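Local coordinates for protein fructose-1,6-bisphosphatase/inositol-1-monophosphatase (Thermotoga maritima, PDB 2P3V) that removes phosphate from inositol 1-phosphate and the 1-phosphate from fructose 1,6-bisphosphate with the help of magnesium, as a homotetrameric phosphatase of broad specificity, at residues I8-K13 with I96-V101. Residues are numbered along the deposited sequence; the frame is centred on the assembly and turned at random.
Sequences IKLLRK and ISLAYV
Near the start of strand 95-102, Ile96 turns its side chain onto Leu11, where the N-terminal helix packs on the large mixed β-sheet of the inositol monophosphatase fold. Helix and strand run nearly antiparallel, at 158°, with their axes 9.3 Å apart at closest approach; the side chains that meet are all aliphatic, though two of their methyls rest on backbone carbonyl oxygens. The β-branch of Ile96 lets it reach two ways: CG2 meets Leu11 CD2 at 4.0 Å, while CD1 comes to 3.7 Å from Leu11 O on the helix backbone. Ile49 of helix 40-56, the second helix on this face, also touches Ile96. Ser97 points away from the helix, its small polar side chain about 4 Å from that of Asp79, a magnesium ligand; alternation along the strand thus gives one face to the helices and the other to the metal site. Leu98 faces the helix again. The strand backbone brings its CB against both methyls of Leu11, and CG, anti to the backbone N (chi1 175°), carries CD2 to 4.0 Å from Leu11 CD2, the two leucines crossing obliquely. Leucine is long enough here to reach Leu10 as well, CD2 to CD2 at 4.5 Å, and to pack on Trp76 and Ile78 of strand 74-79. Leucine suits position 11 because its forked end fits between Ile96 and Leu98; an alanine here would probably open a gap between helix and strand and cost Ile96 CG2 and Leu98 CB a packing partner. Leu11 also reaches the strand backbone, where its CD1 sits 3.4 Å from Ile96 O.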
# COMPACT_ATOMS: atom_id res chain seq x y z
N ILE A 8 0.18 18.13 4.48
CA ILE A 8 0.30 16.80 3.92
C ILE A 8 0.91 15.89 4.98
O ILE A 8 0.33 14.87 5.33
CB ILE A 8 1.20 16.80 2.65
CG1 ILE A 8 0.57 17.67 1.56
CG2 ILE A 8 1.40 15.38 2.13
CD1 ILE A 8 1.43 17.86 0.32
N LYS A 9 2.07 16.27 5.49
CA LYS A 9 2.73 15.47 6.50
C LYS A 9 1.83 15.29 7.73
O LYS A 9 1.70 14.19 8.25
CB LYS A 9 4.08 16.09 6.89
CG LYS A 9 5.10 16.02 5.76
CD LYS A 9 6.42 16.71 6.11
CE LYS A 9 7.40 16.61 4.93
NZ LYS A 9 8.66 17.41 5.06
N LEU A 10 1.21 16.36 8.19
CA LEU A 10 0.33 16.26 9.35
C LEU A 10 -0.84 15.27 9.16
O LEU A 10 -1.10 14.43 10.03
CB LEU A 10 -0.22 17.64 9.72
CG LEU A 10 -1.20 17.67 10.89
CD1 LEU A 10 -0.50 17.23 12.17
CD2 LEU A 10 -1.77 19.07 11.03
N LEU A 11 -1.57 15.38 8.05
CA LEU A 11 -2.70 14.48 7.84
C LEU A 11 -2.28 13.03 7.63
O LEU A 11 -3.02 12.11 7.97
CB LEU A 11 -3.57 14.95 6.67
CG LEU A 11 -4.11 16.39 6.71
CD1 LEU A 11 -5.35 16.46 5.83
CD2 LEU A 11 -4.44 16.82 8.14
N ARG A 12 -1.09 12.82 7.07
CA ARG A 12 -0.60 11.45 6.86
C ARG A 12 -0.22 10.82 8.19
O ARG A 12 -0.45 9.63 8.42
CB ARG A 12 0.60 11.45 5.92
CG ARG A 12 0.22 11.67 4.48
CD ARG A 12 1.45 11.80 3.60
NE ARG A 12 1.08 11.70 2.20
CZ ARG A 12 1.91 11.89 1.18
NH1 ARG A 12 3.19 12.20 1.41
NH2 ARG A 12 1.46 11.76 -0.06
N LYS A 13 0.35 11.64 9.08
CA LYS A 13 0.73 11.19 10.41
C LYS A 13 -0.55 10.77 11.14
O LYS A 13 -0.72 9.61 11.51
CB LYS A 13 1.43 12.33 11.16
CG LYS A 13 1.88 12.02 12.59
CD LYS A 13 2.53 13.25 13.25
CE LYS A 13 3.04 12.95 14.67
NZ LYS A 13 3.66 14.14 15.36
N ILE A 96 -9.44 12.45 6.04
CA ILE A 96 -9.18 13.54 6.96
C ILE A 96 -9.07 14.78 6.07
O ILE A 96 -8.29 14.83 5.11
CB ILE A 96 -7.84 13.35 7.70
CG1 ILE A 96 -7.84 12.02 8.44
CG2 ILE A 96 -7.64 14.49 8.70
CD1 ILE A 96 -6.53 11.70 9.11
N SER A 97 -9.86 15.80 6.38
CA SER A 97 -9.82 17.02 5.60
C SER A 97 -9.25 18.23 6.35
O SER A 97 -9.51 18.44 7.54
CB SER A 97 -11.23 17.34 5.11
OG SER A 97 -11.24 18.59 4.45
N LEU A 98 -8.46 19.02 5.63
CA LEU A 98 -7.87 20.21 6.21
C LEU A 98 -7.74 21.27 5.14
O LEU A 98 -7.27 20.98 4.03
CB LEU A 98 -6.50 19.91 6.81
CG LEU A 98 -5.77 21.14 7.34
CD1 LEU A 98 -6.54 21.75 8.49
CD2 LEU A 98 -4.38 20.76 7.80
N ALA A 99 -8.17 22.49 5.46
CA ALA A 99 -8.09 23.61 4.53
C ALA A 99 -7.54 24.82 5.27
O ALA A 99 -7.76 24.98 6.47
CB ALA A 99 -9.46 23.93 3.96
N TYR A 100 -6.81 25.66 4.55
CA TYR A 100 -6.30 26.88 5.15
C TYR A 100 -6.94 28.04 4.41
O TYR A 100 -6.79 28.19 3.19
CB TYR A 100 -4.78 26.99 5.03
CG TYR A 100 -4.25 28.33 5.49
CD1 TYR A 100 -4.39 28.74 6.82
CD2 TYR A 100 -3.68 29.23 4.58
CE1 TYR A 100 -3.97 30.00 7.24
CE2 TYR A 100 -3.26 30.50 4.99
CZ TYR A 100 -3.41 30.88 6.32
OH TYR A 100 -3.02 32.14 6.72
N VAL A 101 -7.67 28.85 5.15
CA VAL A 101 -8.35 30.00 4.58
C VAL A 101 -7.67 31.24 5.13
O VAL A 101 -7.42 31.34 6.33
CB VAL A 101 -9.83 30.01 4.99
CG1 VAL A 101 -10.55 31.11 4.26
CG2 VAL A 101 -10.45 28.65 4.68